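Local atomic coordinates of phenolpthiocerol synthesis type-I polyketide synthase ppsA (Mycobacterium bovis, PDB entry 7AKC), a protein that probably takes part, as subunit A of the PpsABCDE polyketide synthase complex, in building the lipid core of phthiocerols and phenolphthiocerols, this chain being its acyltransferase domain. Residues 268-280 / 297-309. Numbering follows the deposited sequence.
With NA (sodium ion), chain C.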
loop_
_atom_site.group_PDB
_atom_site.type_symbol
_atom_site.label_atom_id
_atom_site.label_comp_id
_atom_site.label_asym_id
_atom_site.label_seq_id
_atom_site.Cartn_x
_atom_site.Cartn_y
_atom_site.Cartn_z
ATOM N N VAL A 268 5.302 1.690 -4.315
ATOM C CA VAL A 268 4.992 1.368 -2.898
ATOM C C VAL A 268 6.168 0.539 -2.362
ATOM O O VAL A 268 6.377 -0.604 -2.822
ATOM C CB VAL A 268 3.712 0.533 -2.823
ATOM C CG1 VAL A 268 3.446 0.115 -1.368
ATOM C CG2 VAL A 268 2.516 1.282 -3.430
ATOM N N HIS A 269 6.954 1.120 -1.449
ATOM C CA HIS A 269 8.174 0.489 -0.915
ATOM C C HIS A 269 7.830 -0.435 0.243
ATOM O O HIS A 269 8.245 -0.217 1.376
ATOM C CB HIS A 269 9.220 1.599 -0.546
ATOM C CG HIS A 269 9.602 2.450 -1.724
ATOM N ND1 HIS A 269 8.845 3.548 -2.123
ATOM C CD2 HIS A 269 10.585 2.244 -2.644
ATOM C CE1 HIS A 269 9.423 4.009 -3.230
ATOM N NE2 HIS A 269 10.495 3.280 -3.560
ATOM N N PHE A 270 6.957 -1.418 -0.020
ATOM C CA PHE A 270 6.423 -2.293 1.025
ATOM C C PHE A 270 7.456 -3.217 1.586
ATOM O O PHE A 270 7.659 -3.263 2.812
ATOM C CB PHE A 270 5.223 -3.075 0.461
ATOM C CG PHE A 270 4.520 -3.898 1.512
ATOM C CD1 PHE A 270 3.856 -3.287 2.572
ATOM C CD2 PHE A 270 4.527 -5.279 1.449
ATOM C CE1 PHE A 270 3.211 -4.038 3.540
ATOM C CE2 PHE A 270 3.942 -6.038 2.459
ATOM C CZ PHE A 270 3.271 -5.416 3.499
ATOM N N GLN A 271 8.173 -3.973 0.695
ATOM C CA GLN A 271 9.242 -4.839 1.192
ATOM C C GLN A 271 10.265 -4.074 2.095
ATOM O O GLN A 271 10.656 -4.539 3.158
ATOM C CB GLN A 271 9.962 -5.412 -0.028
ATOM C CG GLN A 271 11.216 -6.188 0.372
ATOM C CD GLN A 271 12.005 -6.619 -0.828
ATOM O OE1 GLN A 271 11.471 -6.854 -1.906
ATOM N NE2 GLN A 271 13.319 -6.713 -0.645
ATOM N N GLN A 272 10.656 -2.888 1.655
ATOM C CA GLN A 272 11.644 -2.083 2.363
ATOM C C GLN A 272 11.124 -1.659 3.720
ATOM O O GLN A 272 11.889 -1.693 4.680
ATOM C CB GLN A 272 12.029 -0.834 1.529
ATOM C CG GLN A 272 12.686 -1.128 0.154
ATOM C CD GLN A 272 11.694 -1.351 -0.978
ATOM O OE1 GLN A 272 10.495 -1.533 -0.792
ATOM N NE2 GLN A 272 12.195 -1.292 -2.197
ATOM N N ALA A 273 9.829 -1.261 3.822
ATOM C CA ALA A 273 9.278 -0.872 5.123
ATOM C C ALA A 273 9.173 -2.083 6.067
ATOM O O ALA A 273 9.553 -1.996 7.227
ATOM C CB ALA A 273 7.900 -0.220 4.941
ATOM N N ILE A 274 8.679 -3.231 5.573
ATOM C CA ILE A 274 8.581 -4.443 6.401
ATOM C C ILE A 274 9.995 -4.869 6.890
ATOM O O ILE A 274 10.174 -5.184 8.061
ATOM C CB ILE A 274 7.946 -5.582 5.544
ATOM C CG1 ILE A 274 6.456 -5.294 5.224
ATOM C CG2 ILE A 274 8.090 -6.967 6.229
ATOM C CD1 ILE A 274 5.513 -5.195 6.528
ATOM N N ALA A 275 10.975 -4.901 5.992
ATOM C CA ALA A 275 12.346 -5.283 6.337
ATOM C C ALA A 275 12.914 -4.369 7.416
ATOM O O ALA A 275 13.611 -4.825 8.327
ATOM C CB ALA A 275 13.232 -5.221 5.101
ATOM N N SER A 276 12.606 -3.067 7.327
ATOM C CA SER A 276 13.121 -2.109 8.334
ATOM C C SER A 276 12.475 -2.410 9.679
ATOM O O SER A 276 13.141 -2.414 10.719
ATOM C CB SER A 276 12.787 -0.685 7.919
ATOM O OG SER A 276 13.205 0.246 8.907
ATOM N N ALA A 277 11.159 -2.637 9.679
ATOM C CA ALA A 277 10.447 -2.967 10.931
ATOM C C ALA A 277 11.017 -4.254 11.543
ATOM O O ALA A 277 11.326 -4.294 12.741
ATOM C CB ALA A 277 8.944 -3.131 10.629
ATOM N N GLY A 278 11.272 -5.262 10.714
ATOM C CA GLY A 278 11.808 -6.537 11.203
ATOM C C GLY A 278 13.258 -6.460 11.680
ATOM O O GLY A 278 13.701 -7.291 12.492
ATOM N N SER A 279 13.995 -5.442 11.226
ATOM C CA SER A 279 15.405 -5.238 11.526
ATOM C C SER A 279 15.590 -4.690 12.951
ATOM O O SER A 279 14.753 -3.912 13.384
ATOM C CB SER A 279 15.975 -4.191 10.571
ATOM O OG SER A 279 17.296 -3.814 10.953
ATOM N N GLY A 280 16.690 -5.022 13.629
ATOM C CA GLY A 280 16.963 -4.406 14.935
ATOM C C GLY A 280 17.195 -2.900 14.845
ATOM O O GLY A 280 17.140 -2.199 15.856
ATOM N N LEU A 297 -1.621 -9.718 2.209
ATOM C CA LEU A 297 -0.205 -9.356 2.306
ATOM C C LEU A 297 0.586 -10.266 3.247
ATOM O O LEU A 297 1.795 -10.055 3.373
ATOM C CB LEU A 297 -0.080 -7.888 2.770
ATOM C CG LEU A 297 -0.782 -6.827 1.886
ATOM C CD1 LEU A 297 -0.737 -5.447 2.528
ATOM C CD2 LEU A 297 -0.178 -6.767 0.508
ATOM N N THR A 298 -0.067 -11.257 3.920
ATOM C CA THR A 298 0.669 -12.046 4.908
ATOM C C THR A 298 1.853 -12.812 4.327
ATOM O O THR A 298 2.923 -12.768 4.942
ATOM C CB THR A 298 -0.248 -12.928 5.739
ATOM O OG1 THR A 298 -0.927 -13.874 4.907
ATOM C CG2 THR A 298 -1.222 -12.093 6.519
ATOM N N GLN A 299 1.710 -13.446 3.154
ATOM C CA GLN A 299 2.851 -14.172 2.583
ATOM C C GLN A 299 3.953 -13.211 2.130
ATOM O O GLN A 299 5.125 -13.522 2.334
ATOM C CB GLN A 299 2.463 -15.185 1.498
ATOM C CG GLN A 299 3.609 -16.162 1.182
ATOM C CD GLN A 299 3.921 -17.142 2.310
ATOM O OE1 GLN A 299 3.039 -17.866 2.811
ATOM N NE2 GLN A 299 5.191 -17.231 2.696
ATOM N N ALA A 300 3.606 -12.009 1.634
ATOM C CA ALA A 300 4.622 -11.006 1.270
ATOM C C ALA A 300 5.425 -10.581 2.480
ATOM O O ALA A 300 6.637 -10.353 2.373
ATOM C CB ALA A 300 3.969 -9.776 0.656
ATOM N N ILE A 301 4.750 -10.447 3.637
ATOM C CA ILE A 301 5.424 -10.069 4.873
ATOM C C ILE A 301 6.464 -11.109 5.263
ATOM O O ILE A 301 7.635 -10.765 5.474
ATOM C CB ILE A 301 4.349 -9.805 5.960
ATOM C CG1 ILE A 301 3.622 -8.486 5.624
ATOM C CG2 ILE A 301 4.930 -9.846 7.376
ATOM C CD1 ILE A 301 2.308 -8.164 6.450
ATOM N N ILE A 302 6.042 -12.391 5.305
ATOM C CA ILE A 302 6.902 -13.511 5.665
ATOM C C ILE A 302 8.037 -13.681 4.678
ATOM O O ILE A 302 9.168 -13.899 5.098
ATOM C CB ILE A 302 6.092 -14.811 5.784
ATOM C CG1 ILE A 302 4.936 -14.648 6.758
ATOM C CG2 ILE A 302 6.978 -15.964 6.177
ATOM C CD1 ILE A 302 3.872 -15.704 6.610
ATOM N N ASP A 303 7.751 -13.604 3.357
ATOM C CA ASP A 303 8.792 -13.765 2.352
ATOM C C ASP A 303 9.877 -12.693 2.527
ATOM O O ASP A 303 11.051 -13.034 2.551
ATOM C CB ASP A 303 8.197 -13.686 0.933
ATOM C CG ASP A 303 7.322 -14.881 0.547
ATOM O OD1 ASP A 303 7.402 -15.922 1.231
ATOM O OD2 ASP A 303 6.561 -14.769 -0.456
ATOM N N THR A 304 9.484 -11.429 2.770
ATOM C CA THR A 304 10.450 -10.342 2.986
ATOM C C THR A 304 11.312 -10.597 4.245
ATOM O O THR A 304 12.550 -10.470 4.214
ATOM C CB THR A 304 9.716 -8.992 3.106
ATOM O OG1 THR A 304 9.235 -8.681 1.806
ATOM C CG2 THR A 304 10.665 -7.823 3.624
ATOM N N LEU A 305 10.650 -10.956 5.352
ATOM C CA LEU A 305 11.346 -11.130 6.625
ATOM C C LEU A 305 12.236 -12.342 6.662
ATOM O O LEU A 305 13.292 -12.305 7.296
ATOM C CB LEU A 305 10.350 -11.166 7.771
ATOM C CG LEU A 305 9.627 -9.830 7.976
ATOM C CD1 LEU A 305 8.392 -9.969 8.822
ATOM C CD2 LEU A 305 10.551 -8.749 8.495
ATOM N N HIS A 306 11.802 -13.445 6.033
ATOM C CA HIS A 306 12.620 -14.651 5.995
ATOM C C HIS A 306 13.840 -14.412 5.108
ATOM O O HIS A 306 14.922 -14.915 5.409
ATOM C CB HIS A 306 11.796 -15.877 5.510
ATOM N N SER A 307 13.667 -13.654 4.002
ATOM C CA SER A 307 14.798 -13.375 3.126
ATOM C C SER A 307 15.836 -12.465 3.834
ATOM O O SER A 307 17.026 -12.770 3.796
ATOM C CB SER A 307 14.322 -12.769 1.805
ATOM O OG SER A 307 15.439 -12.324 1.056
ATOM N N ALA A 308 15.387 -11.368 4.464
ATOM C CA ALA A 308 16.263 -10.386 5.124
ATOM C C ALA A 308 16.884 -10.857 6.453
ATOM O O ALA A 308 18.027 -10.507 6.743
ATOM C CB ALA A 308 15.520 -9.081 5.343
ATOM N N GLN A 309 16.126 -11.588 7.284
ATOM C CA GLN A 309 16.665 -12.097 8.563
ATOM C C GLN A 309 16.308 -13.582 8.635
ATOM O O GLN A 309 15.299 -13.944 9.235
ATOM C CB GLN A 309 16.058 -11.369 9.774
ATOM C CG GLN A 309 15.850 -9.880 9.619
ATOM C CD GLN A 309 16.894 -9.091 10.342
ATOM O OE1 GLN A 309 17.459 -9.523 11.361
ATOM N NE2 GLN A 309 17.162 -7.905 9.829
HETATM NA NA NA C . 13.453 -2.012 12.931
HETATM O O HOH W 1 15.191 -6.928 7.988
HETATM O O HOH W 2 15.901 -8.453 13.848
HETATM O O HOH W 3 11.847 -0.165 12.662
#
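T304 carries the middle of the interface, its methyl group set between Q271, I274 and A275 of helix 270-278. A chi1 of -71° sets OG1 beside the backbone N and leaves CG2 anti to it, so that the methyl reaches the backbone of that helix, 3.3 Å from Q271 O, while the aliphatic CG of Q271 passes obliquely over the threonine. T304 OG1 turns back along its own helix and lies 3.1 Å from A300 O. F270 fills the N-terminal end: its CZ rests 3.8 Å from I301 CG1, and the methyl of A300 meets the ring at its edge. Within helix 270-278, I274 CG1 lies over one face of this ring, offset toward its rim.

I274 is the third main contributor. Its CG2 packs 3.7 Å from L305 CG, and its CD1, on the other branch, meets I301. The helix axes are inclined at 59° and approach to 9.0 Å; strand 287-290 lies between them in sequence. Both helices pack on this strand of the parallel sheet in the acyltransferase α/β core, where I274, I301 and L305 all touch F288. F270 also meets H111 edge-to-face, close to a sequence resembling a GxSxG nucleophile elbow.

Toward the C-terminal ends, L305 CD2 comes 3.7 Å from G278 CA. Q309 NE2 comes 3.6 Å from S279 CA, and two waters add to the link: NE2 donates to one bound by A275 O, and OE1 accepts from another shared with G278 O. S276 O and S279 O bind a sodium ion, with A281 and G283 completing the protein ligands.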